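Local coordinates for 1-Cys peroxiredoxin (Vibrio vulnificus MO6-24/O, PDB 5K2I), which probably reduces hydrogen peroxide and other peroxides as a 1-Cys peroxiredoxin of the thioredoxin fold, and is implicated in the scavenging of nitric oxide, at residues Q15-E19 and G20-H24; T45-C48 and S49-L53. All blocks are in the same frame, centred on the assembly; numbering follows the deposited sequence. Where two conformers were deposited one is given.

Contact 1 of 2, residues Q15-E19 and G20-H24; sequences QLTKE and GMVHH
Q15 swings CG anti to its backbone N (chi1 -175°) and runs on extended, while H24 keeps its CG anti to its carbonyl carbon (chi1 -54°); between them these torsions bring an amide oxygen to the rim of an imidazole. H24 NE2 donates to Q15 OE1 at 2.9 Å, in the plane of the amide, although amide and ring are turned 42° against each other. In the conformer given, V22 CG1 lies over one face of that ring, toward its rim. Beneath, the backbones form a beta hairpin with a two-residue loop. Q15 and V22 are a hydrogen-bonded pair, with V22 N to Q15 O at 2.8 Å and Q15 N to V22 O at 2.9 Å. T17 and G20 bond reciprocally, T17 N to G20 O and G20 N to T17 O both 2.9 Å, closing the type I turn through K18 and E19. T17 OG1 accepts from E19 N at 3.1 Å, an ST turn inside the same bend. A water donates to both E19 O and M21 O. On the opposite face, L16 CD1 comes 4.2 Å from M21 SD. This hairpin, strands 12-17 and 20-25, lies at the surface; L16 and M21 turn its apolar face onto helix 79-88, touching F80, and H24 continues the backbone pairing to L13.

Contact 2 of 2, residues T45-C48 and S49-L53; sequences TPTC and SEAHL
A CH-pi contact brings T47 and H52 together: T47 CB stands over one face of the imidazole, 3.7 Å from the centroid of the H52 ring and displaced toward its rim. T47 CG2 follows, 3.7 Å from H52 CD2, and also reaches A51 CB at 4.1 Å. With CG2 anti to the backbone N, T47 turns its OG1 the other way, to a hydrogen bond with R124, which also binds P46 O. The chain here carries the end of the PxxxTxxC signature of peroxiredoxins, T45 supplying its threonine and C48 its cysteine, presumably the peroxidatic one, as in other peroxiredoxins. In this oxidised form C48 SG is joined in a disulfide to C48 of the second subunit, and S49 to A51 make a short 3-10 segment before helix 53-65, with H52 as the N-cap residue. Among the backbone bonds, A51 N donates to C48 O at 2.8 Å, approaching from above the carbonyl plane, and H52 N reaches S49 O at 3.2 Å. The same C48 O lies in the plane of the imidazole at its edge, 3.3 Å from H52 CD2. T45 OG1 pairs with G42 O within the loop, while E50 OE1 reaches out to N149 ND2.

How the contacts relate
Contact 1 closes before contact 2 opens along the chain, with helix 26-29 and strand 34-40 between them, and the two do not touch: their centres are 25 Å apart and their nearest atoms about 13 Å. Helix 79-88 meets both. M21 of contact 1 packs on A79 and F80 and L16 on F80 and K83, whereas H52 and L53 of contact 2 pack on W85. The probable active site belongs to contact 2, which carries the cysteine that links the subunits and is hydrogen-bonded to R124 through P46 and T47. The 15-24 hairpin is a peripheral surface element, touched by no second subunit, and nothing in the geometry ties it to catalysis.

Contact 1 of 2, residues Q15-E19 and G20-H24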
loop_
_atom_site.group_PDB
_atom_site.type_symbol
_atom_site.label_atom_id
_atom_site.label_comp_id
_atom_site.label_asym_id
_atom_site.label_seq_id
_atom_site.Cartn_x
_atom_site.Cartn_y
_atom_site.Cartn_z
ATOM N N GLN A 15 -26.610 -0.532 -8.919
ATOM C CA GLN A 15 -26.770 -1.693 -8.071
ATOM C C GLN A 15 -27.661 -2.696 -8.791
ATOM O O GLN A 15 -28.643 -2.307 -9.420
ATOM C CB GLN A 15 -27.381 -1.291 -6.731
ATOM C CG GLN A 15 -27.478 -2.434 -5.740
ATOM C CD GLN A 15 -28.429 -2.131 -4.602
ATOM O OE1 GLN A 15 -29.110 -1.109 -4.600
ATOM N NE2 GLN A 15 -28.482 -3.029 -3.622
ATOM N N LEU A 16 -27.314 -3.976 -8.707
ATOM C CA LEU A 16 -28.165 -5.042 -9.232
ATOM C C LEU A 16 -29.167 -5.442 -8.164
ATOM O O LEU A 16 -28.776 -5.790 -7.047
ATOM C CB LEU A 16 -27.327 -6.247 -9.656
ATOM C CG LEU A 16 -28.105 -7.364 -10.347
ATOM C CD1 LEU A 16 -28.512 -6.920 -11.748
ATOM C CD2 LEU A 16 -27.274 -8.627 -10.394
ATOM N N THR A 17 -30.455 -5.376 -8.494
ATOM C CA THR A 17 -31.516 -5.821 -7.591
ATOM C C THR A 17 -32.386 -6.854 -8.312
ATOM O O THR A 17 -32.109 -7.199 -9.450
ATOM C CB THR A 17 -32.396 -4.663 -7.120
ATOM O OG1 THR A 17 -33.188 -4.194 -8.220
ATOM C CG2 THR A 17 -31.537 -3.521 -6.588
ATOM N N LYS A 18 -33.436 -7.353 -7.664
ATOM C CA LYS A 18 -34.312 -8.320 -8.338
ATOM C C LYS A 18 -35.014 -7.666 -9.534
ATOM O O LYS A 18 -35.470 -8.346 -10.458
ATOM C CB LYS A 18 -35.343 -8.902 -7.369
ATOM C CG LYS A 18 -36.306 -7.878 -6.809
ATOM C CD LYS A 18 -37.290 -8.512 -5.836
ATOM C CE LYS A 18 -38.222 -7.458 -5.249
ATOM N NZ LYS A 18 -39.179 -8.039 -4.269
ATOM N N GLU A 19 -35.078 -6.334 -9.497
ATOM C CA GLU A 19 -35.625 -5.500 -10.565
ATOM C C GLU A 19 -34.677 -5.328 -11.755
ATOM O O GLU A 19 -35.040 -4.739 -12.774
ATOM C CB GLU A 19 -35.953 -4.122 -9.996
ATOM C CG GLU A 19 -37.380 -3.707 -10.081
ATOM C CD GLU A 19 -37.539 -2.225 -9.827
ATOM O OE1 GLU A 19 -36.811 -1.686 -8.966
ATOM O OE2 GLU A 19 -38.370 -1.591 -10.512
ATOM N N GLY A 20 -33.453 -5.820 -11.614
ATOM C CA GLY A 20 -32.437 -5.625 -12.627
ATOM C C GLY A 20 -31.503 -4.514 -12.198
ATOM O O GLY A 20 -31.322 -4.292 -11.005
ATOM N N MET A 21 -30.911 -3.823 -13.166
ATOM C CA MET A 21 -29.984 -2.741 -12.869
ATOM C C MET A 21 -30.724 -1.520 -12.399
ATOM O O MET A 21 -31.646 -1.063 -13.065
ATOM C CB MET A 21 -29.162 -2.373 -14.100
ATOM C CG MET A 21 -28.037 -3.321 -14.410
ATOM S SD MET A 21 -26.790 -3.322 -13.115
ATOM C CE MET A 21 -25.352 -3.733 -14.100
ATOM N N VAL A 22 -30.333 -0.984 -11.254
ATOM C CA VAL A 22 -30.894 0.258 -10.759
ATOM C C VAL A 22 -29.789 1.308 -10.714
ATOM O O VAL A 22 -28.691 1.023 -10.238
ATOM C CB VAL A 22 -31.510 0.080 -9.367
ATOM C CG1 VAL A 22 -31.934 1.424 -8.788
ATOM C CG2 VAL A 22 -32.692 -0.882 -9.442
ATOM N N HIS A 23 -30.066 2.497 -11.228
ATOM C CA HIS A 23 -29.112 3.590 -11.199
ATOM C C HIS A 23 -29.558 4.641 -10.211
ATOM O O HIS A 23 -30.431 5.458 -10.514
ATOM C CB HIS A 23 -28.963 4.192 -12.589
ATOM C CG HIS A 23 -28.564 3.188 -13.612
ATOM N ND1 HIS A 23 -27.271 2.739 -13.731
ATOM C CD2 HIS A 23 -29.294 2.502 -14.522
ATOM C CE1 HIS A 23 -27.211 1.838 -14.697
ATOM N NE2 HIS A 23 -28.426 1.674 -15.192
ATOM N N HIS A 24 -28.983 4.601 -9.019
ATOM C CA HIS A 24 -29.351 5.537 -7.957
ATOM C C HIS A 24 -28.724 6.905 -8.153
ATOM O O HIS A 24 -27.504 7.009 -8.155
ATOM C CB HIS A 24 -28.893 5.026 -6.586
ATOM C CG HIS A 24 -29.366 3.646 -6.238
ATOM N ND1 HIS A 24 -30.648 3.384 -5.811
ATOM C CD2 HIS A 24 -28.706 2.464 -6.207
ATOM C CE1 HIS A 24 -30.764 2.094 -5.547
ATOM N NE2 HIS A 24 -29.602 1.513 -5.781
HETATM O O HOH W 1 -34.195 -2.075 -13.397
#

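Contact 2 of 2, residues T45-C48 and S49-L53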
loop_
_atom_site.group_PDB
_atom_site.type_symbol
_atom_site.label_atom_id
_atom_site.label_comp_id
_atom_site.label_asym_id
_atom_site.label_seq_id
_atom_site.Cartn_x
_atom_site.Cartn_y
_atom_site.Cartn_z
ATOM N N THR A 45 -9.553 -6.571 -4.610
ATOM C CA THR A 45 -8.143 -6.176 -4.537
ATOM C C THR A 45 -7.708 -6.017 -3.081
ATOM O O THR A 45 -8.531 -5.809 -2.187
ATOM C CB THR A 45 -7.834 -4.857 -5.325
ATOM O OG1 THR A 45 -8.434 -3.730 -4.671
ATOM C CG2 THR A 45 -8.294 -4.968 -6.763
ATOM N N PRO A 46 -6.401 -6.125 -2.825
ATOM C CA PRO A 46 -5.997 -6.026 -1.423
ATOM C C PRO A 46 -5.893 -4.579 -0.962
ATOM O O PRO A 46 -5.383 -3.705 -1.676
ATOM C CB PRO A 46 -4.645 -6.737 -1.394
ATOM C CG PRO A 46 -4.134 -6.667 -2.784
ATOM C CD PRO A 46 -5.319 -6.591 -3.708
ATOM N N THR A 47 -6.453 -4.334 0.217
ATOM C CA THR A 47 -6.364 -3.064 0.928
ATOM C C THR A 47 -6.228 -3.470 2.385
ATOM O O THR A 47 -6.786 -4.499 2.770
ATOM C CB THR A 47 -7.616 -2.176 0.712
ATOM O OG1 THR A 47 -7.681 -1.748 -0.657
ATOM C CG2 THR A 47 -7.601 -0.954 1.628
ATOM N N CYS A 48 -5.472 -2.715 3.183
ATOM C CA CYS A 48 -5.434 -2.944 4.629
ATOM C C CYS A 48 -6.847 -3.166 5.109
ATOM O O CYS A 48 -7.719 -2.351 4.838
ATOM C CB CYS A 48 -4.819 -1.761 5.374
ATOM S SG CYS A 48 -3.153 -1.339 4.847
ATOM N N SER A 49 -7.090 -4.277 5.792
ATOM C CA SER A 49 -8.474 -4.655 6.083
ATOM C C SER A 49 -9.242 -3.567 6.815
ATOM O O SER A 49 -10.414 -3.315 6.518
ATOM C CB SER A 49 -8.513 -5.945 6.892
ATOM O OG SER A 49 -7.919 -6.981 6.140
ATOM N N GLU A 50 -8.562 -2.905 7.747
ATOM C CA GLU A 50 -9.153 -1.846 8.549
ATOM C C GLU A 50 -9.678 -0.678 7.713
ATOM O O GLU A 50 -10.471 0.125 8.206
ATOM C CB GLU A 50 -8.120 -1.326 9.555
ATOM C CG GLU A 50 -6.965 -0.599 8.875
ATOM C CD GLU A 50 -5.745 -0.441 9.762
ATOM O OE1 GLU A 50 -5.489 0.700 10.209
ATOM O OE2 GLU A 50 -5.031 -1.449 9.991
ATOM N N ALA A 51 -9.231 -0.578 6.462
ATOM C CA ALA A 51 -9.552 0.593 5.643
ATOM C C ALA A 51 -10.565 0.298 4.540
ATOM O O ALA A 51 -10.948 1.207 3.792
ATOM C CB ALA A 51 -8.281 1.176 5.044
ATOM N N HIS A 52 -11.003 -0.953 4.416
ATOM C CA HIS A 52 -12.075 -1.229 3.464
ATOM C C HIS A 52 -13.074 -2.237 4.030
ATOM O O HIS A 52 -13.372 -2.202 5.220
ATOM C CB HIS A 52 -11.501 -1.658 2.099
ATOM C CG HIS A 52 -10.919 -3.036 2.068
ATOM N ND1 HIS A 52 -11.337 -4.000 1.174
ATOM C CD2 HIS A 52 -9.954 -3.614 2.823
ATOM C CE1 HIS A 52 -10.652 -5.111 1.379
ATOM N NE2 HIS A 52 -9.814 -4.907 2.379
ATOM N N LEU A 53 -13.629 -3.092 3.184
ATOM C CA LEU A 53 -14.810 -3.862 3.556
ATOM C C LEU A 53 -14.726 -4.552 4.941
ATOM O O LEU A 53 -15.619 -4.351 5.767
ATOM C CB LEU A 53 -15.120 -4.876 2.449
ATOM C CG LEU A 53 -16.568 -5.304 2.206
ATOM C CD1 LEU A 53 -17.572 -4.177 2.422
ATOM C CD2 LEU A 53 -16.686 -5.858 0.801
#